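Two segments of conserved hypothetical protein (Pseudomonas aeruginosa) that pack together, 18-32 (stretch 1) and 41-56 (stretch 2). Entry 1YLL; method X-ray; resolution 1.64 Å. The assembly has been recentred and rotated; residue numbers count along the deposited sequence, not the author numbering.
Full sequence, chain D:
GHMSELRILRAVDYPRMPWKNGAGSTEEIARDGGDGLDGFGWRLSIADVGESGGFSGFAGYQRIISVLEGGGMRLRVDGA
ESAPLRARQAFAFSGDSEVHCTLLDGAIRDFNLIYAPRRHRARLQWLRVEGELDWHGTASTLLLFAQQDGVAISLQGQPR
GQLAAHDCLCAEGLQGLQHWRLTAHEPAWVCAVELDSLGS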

# COMPACT_ATOMS: atom_id res chain seq x y z
N PRO D 18 -6.06 25.61 -28.51
CA PRO D 18 -7.11 25.56 -29.53
C PRO D 18 -6.53 25.24 -30.92
O PRO D 18 -5.46 25.69 -31.27
CB PRO D 18 -7.71 26.96 -29.49
CG PRO D 18 -7.49 27.40 -28.07
CD PRO D 18 -6.15 26.85 -27.71
N TRP D 19 -7.23 24.43 -31.70
CA TRP D 19 -6.75 24.14 -33.04
C TRP D 19 -6.98 25.38 -33.91
O TRP D 19 -8.02 26.02 -33.81
CB TRP D 19 -7.54 23.00 -33.64
CG TRP D 19 -7.47 21.72 -32.91
CD1 TRP D 19 -6.63 21.38 -31.89
CD2 TRP D 19 -8.28 20.57 -33.18
NE1 TRP D 19 -6.87 20.08 -31.50
CE2 TRP D 19 -7.87 19.56 -32.28
CE3 TRP D 19 -9.31 20.29 -34.09
CZ2 TRP D 19 -8.46 18.28 -32.27
CZ3 TRP D 19 -9.89 19.03 -34.08
CH2 TRP D 19 -9.46 18.04 -33.17
N LYS D 20 -6.03 25.69 -34.78
CA LYS D 20 -6.15 26.85 -35.66
C LYS D 20 -7.39 26.88 -36.55
O LYS D 20 -7.76 27.93 -37.08
CB LYS D 20 -4.89 26.97 -36.52
CG LYS D 20 -3.62 27.12 -35.69
CD LYS D 20 -2.36 26.99 -36.52
CE LYS D 20 -1.15 26.71 -35.63
NZ LYS D 20 -0.99 27.71 -34.52
N ASN D 21 -8.05 25.73 -36.70
CA ASN D 21 -9.25 25.64 -37.53
C ASN D 21 -10.53 25.76 -36.71
O ASN D 21 -11.63 25.73 -37.25
CB ASN D 21 -9.27 24.31 -38.26
CG ASN D 21 -9.23 23.15 -37.30
OD1 ASN D 21 -10.15 22.97 -36.51
ND2 ASN D 21 -8.15 22.38 -37.35
N GLY D 22 -10.37 25.86 -35.39
CA GLY D 22 -11.51 26.01 -34.51
C GLY D 22 -12.42 24.81 -34.32
O GLY D 22 -13.45 24.90 -33.66
N ALA D 23 -12.03 23.67 -34.88
CA ALA D 23 -12.85 22.49 -34.76
C ALA D 23 -12.55 21.74 -33.47
O ALA D 23 -13.20 20.73 -33.18
CB ALA D 23 -12.64 21.57 -35.98
N GLY D 24 -11.58 22.23 -32.70
CA GLY D 24 -11.24 21.55 -31.45
C GLY D 24 -10.05 22.11 -30.68
O GLY D 24 -9.58 23.22 -30.94
N SER D 25 -9.56 21.35 -29.72
CA SER D 25 -8.42 21.81 -28.95
C SER D 25 -7.70 20.60 -28.40
O SER D 25 -8.25 19.51 -28.34
CB SER D 25 -8.88 22.71 -27.80
OG SER D 25 -9.77 22.01 -26.95
N THR D 26 -6.45 20.80 -27.99
CA THR D 26 -5.71 19.70 -27.45
C THR D 26 -5.09 20.05 -26.13
O THR D 26 -4.55 21.14 -25.97
CB THR D 26 -4.61 19.27 -28.41
OG1 THR D 26 -5.21 18.78 -29.61
CG2 THR D 26 -3.79 18.12 -27.78
N GLU D 27 -5.17 19.11 -25.20
CA GLU D 27 -4.54 19.27 -23.88
C GLU D 27 -3.40 18.24 -23.78
O GLU D 27 -3.66 17.04 -23.65
CB GLU D 27 -5.55 19.02 -22.75
CG GLU D 27 -6.64 20.09 -22.64
CD GLU D 27 -7.55 19.90 -21.42
OE1 GLU D 27 -7.56 18.80 -20.83
OE2 GLU D 27 -8.26 20.86 -21.07
N GLU D 28 -2.15 18.69 -23.85
CA GLU D 28 -1.02 17.77 -23.76
C GLU D 28 -0.80 17.35 -22.34
O GLU D 28 -0.62 18.18 -21.44
CB GLU D 28 0.27 18.40 -24.32
CG GLU D 28 1.49 17.46 -24.22
CD GLU D 28 2.69 17.93 -25.04
OE1 GLU D 28 3.83 17.83 -24.54
OE2 GLU D 28 2.51 18.38 -26.18
N ILE D 29 -0.79 16.04 -22.12
CA ILE D 29 -0.56 15.50 -20.79
C ILE D 29 0.93 15.39 -20.52
O ILE D 29 1.41 15.81 -19.46
CB ILE D 29 -1.22 14.10 -20.67
CG1 ILE D 29 -2.75 14.25 -20.84
CG2 ILE D 29 -0.87 13.46 -19.32
CD1 ILE D 29 -3.47 12.92 -20.89
N ALA D 30 1.65 14.82 -21.48
CA ALA D 30 3.07 14.61 -21.30
C ALA D 30 3.78 14.25 -22.60
O ALA D 30 3.14 13.82 -23.56
CB ALA D 30 3.25 13.47 -20.29
N ARG D 31 5.10 14.43 -22.63
CA ARG D 31 5.90 14.01 -23.78
C ARG D 31 7.25 13.58 -23.20
O ARG D 31 7.59 13.95 -22.08
CB ARG D 31 6.12 15.13 -24.79
CG ARG D 31 6.88 16.31 -24.22
CD ARG D 31 7.24 17.25 -25.35
NE ARG D 31 6.04 17.75 -26.03
CZ ARG D 31 6.05 18.31 -27.23
NH1 ARG D 31 7.20 18.44 -27.89
NH2 ARG D 31 4.92 18.67 -27.80
N ASP D 32 8.01 12.78 -23.95
CA ASP D 32 9.30 12.37 -23.44
C ASP D 32 10.25 13.56 -23.44
O ASP D 32 11.05 13.72 -22.51
CB ASP D 32 9.91 11.21 -24.23
CG ASP D 32 10.18 11.55 -25.69
OD1 ASP D 32 11.18 11.01 -26.24
OD2 ASP D 32 9.41 12.31 -26.31
N GLY D 41 9.40 12.11 -28.97
CA GLY D 41 9.47 10.67 -29.20
C GLY D 41 8.09 10.07 -28.97
O GLY D 41 7.67 9.16 -29.67
N TRP D 42 7.40 10.55 -27.95
CA TRP D 42 6.03 10.11 -27.71
C TRP D 42 5.33 11.28 -27.03
O TRP D 42 5.96 12.14 -26.39
CB TRP D 42 5.93 8.82 -26.86
CG TRP D 42 6.62 8.85 -25.54
CD1 TRP D 42 7.80 8.25 -25.22
CD2 TRP D 42 6.16 9.49 -24.34
NE1 TRP D 42 8.11 8.47 -23.91
CE2 TRP D 42 7.12 9.24 -23.34
CE3 TRP D 42 5.02 10.26 -24.02
CZ2 TRP D 42 7.00 9.73 -22.02
CZ3 TRP D 42 4.90 10.74 -22.72
CH2 TRP D 42 5.88 10.48 -21.73
N ARG D 43 4.02 11.34 -27.22
CA ARG D 43 3.21 12.38 -26.65
C ARG D 43 1.84 11.81 -26.31
O ARG D 43 1.27 11.05 -27.10
CB ARG D 43 3.02 13.51 -27.66
CG ARG D 43 2.16 14.64 -27.20
CD ARG D 43 2.29 15.77 -28.20
NE ARG D 43 1.26 16.79 -28.07
CZ ARG D 43 0.06 16.75 -28.63
NH1 ARG D 43 -0.79 17.75 -28.46
NH2 ARG D 43 -0.32 15.70 -29.35
N LEU D 44 1.34 12.17 -25.13
CA LEU D 44 0.03 11.70 -24.68
C LEU D 44 -0.83 12.95 -24.54
O LEU D 44 -0.38 13.98 -24.00
CB LEU D 44 0.17 11.04 -23.30
CG LEU D 44 -0.36 9.66 -22.88
CD1 LEU D 44 -1.14 9.83 -21.56
CD2 LEU D 44 -1.17 8.97 -23.97
N SER D 45 -2.07 12.89 -24.98
CA SER D 45 -2.91 14.08 -24.88
C SER D 45 -4.39 13.74 -24.90
O SER D 45 -4.77 12.61 -25.23
CB SER D 45 -2.63 14.99 -26.08
OG SER D 45 -2.92 14.30 -27.31
N ILE D 46 -5.20 14.74 -24.55
CA ILE D 46 -6.65 14.62 -24.60
C ILE D 46 -7.07 15.71 -25.59
O ILE D 46 -6.57 16.83 -25.51
CB ILE D 46 -7.32 14.97 -23.29
CG1 ILE D 46 -7.01 13.93 -22.23
CG2 ILE D 46 -8.84 15.08 -23.49
CD1 ILE D 46 -7.31 14.54 -20.86
N ALA D 47 -7.94 15.40 -26.53
CA ALA D 47 -8.36 16.44 -27.46
C ALA D 47 -9.87 16.58 -27.40
O ALA D 47 -10.57 15.64 -27.02
CB ALA D 47 -7.90 16.13 -28.88
N ASP D 48 -10.34 17.78 -27.71
CA ASP D 48 -11.76 18.05 -27.78
C ASP D 48 -11.99 18.20 -29.26
O ASP D 48 -11.24 18.89 -29.95
CB ASP D 48 -12.13 19.35 -27.07
CG ASP D 48 -12.19 19.19 -25.58
OD1 ASP D 48 -11.54 18.24 -25.08
OD2 ASP D 48 -12.86 19.99 -24.90
N VAL D 49 -12.99 17.51 -29.78
CA VAL D 49 -13.27 17.61 -31.20
C VAL D 49 -14.70 18.09 -31.22
O VAL D 49 -15.60 17.36 -30.85
CB VAL D 49 -13.16 16.25 -31.88
CG1 VAL D 49 -13.32 16.42 -33.38
CG2 VAL D 49 -11.83 15.60 -31.55
N GLY D 50 -14.87 19.34 -31.64
CA GLY D 50 -16.19 19.95 -31.64
C GLY D 50 -16.94 19.88 -32.95
O GLY D 50 -18.16 20.07 -32.96
N GLU D 51 -16.21 19.61 -34.02
CA GLU D 51 -16.79 19.49 -35.35
C GLU D 51 -16.09 18.42 -36.18
O GLU D 51 -14.91 18.17 -35.99
CB GLU D 51 -16.64 20.80 -36.10
CG GLU D 51 -17.45 21.94 -35.57
CD GLU D 51 -17.30 23.15 -36.46
OE1 GLU D 51 -16.18 23.69 -36.52
OE2 GLU D 51 -18.30 23.54 -37.10
N SER D 52 -16.82 17.81 -37.10
CA SER D 52 -16.24 16.83 -38.01
C SER D 52 -15.27 17.60 -38.89
O SER D 52 -15.51 18.75 -39.25
CB SER D 52 -17.31 16.18 -38.90
OG SER D 52 -18.26 15.49 -38.11
N GLY D 53 -14.15 16.96 -39.24
CA GLY D 53 -13.17 17.62 -40.08
C GLY D 53 -11.93 16.76 -40.19
O GLY D 53 -11.83 15.73 -39.52
N GLY D 54 -10.98 17.18 -41.03
CA GLY D 54 -9.78 16.39 -41.20
C GLY D 54 -8.87 16.51 -40.00
O GLY D 54 -8.95 17.48 -39.24
N PHE D 55 -8.01 15.52 -39.80
CA PHE D 55 -7.05 15.54 -38.71
C PHE D 55 -5.72 15.89 -39.35
O PHE D 55 -5.39 15.41 -40.43
CB PHE D 55 -6.95 14.18 -38.02
CG PHE D 55 -7.99 13.93 -36.96
CD1 PHE D 55 -8.05 12.70 -36.30
CD2 PHE D 55 -8.93 14.91 -36.63
CE1 PHE D 55 -9.02 12.44 -35.33
CE2 PHE D 55 -9.92 14.67 -35.64
CZ PHE D 55 -9.96 13.43 -35.00
N SER D 56 -4.97 16.75 -38.68
CA SER D 56 -3.66 17.18 -39.15
C SER D 56 -2.71 16.00 -39.06
O SER D 56 -2.86 15.13 -38.19
CB SER D 56 -3.15 18.33 -38.29
OG SER D 56 -4.02 19.45 -38.39
O HOH W 1 -4.02 15.63 -29.82
O HOH W 2 -10.55 21.45 -23.56

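A beta bulge interrupts this antiparallel pairing: L44 O takes the amides of two successive residues, I29 N at 2.8 Å and, weakly, A30 N at 3.3 Å, and the register shifts by one between E28 and A30. The extra residue, I29, has phi/psi of -85/-47, away from extended values, and its side chain points toward stretch 2, where I29 CD1 lies 3.9 Å from both L44 CD1 and I46 CG1. All three are buried, and their branched aliphatic side chains suit this apolar contact; the stretches together bury 1101 Å².

Around the bulge the ladder is regular. E27 N to I46 O (2.7 Å) and I46 N to E27 O (2.9 Å) form one closed pair, and L44 N to A30 O (2.9 Å) resumes the pattern.

E28, R31 and R43 form a charged cluster on one face, which further along carries T26, S45, A47 and V49. E28 OE2 accepts from R43 NE at 2.8 Å and from R31 NH2 at 2.9 Å, while E28 OE1 takes R31 NE at 2.7 Å; one carboxylate thus serves two arginines, with R31 NH2 4.1 Å from R43 NE.

Both ends are tied. D32 OD2 accepts G41 N (2.7 Å) and W42 N (3.1 Å), and D32 CB lies over the W42 indole. At the other end A23 O receives G50 N at 2.7 Å. G24 suits its place: a CB there would fall 2.2 Å from D48 O. W19 CH2 meets V49 CG2 at 3.8 Å.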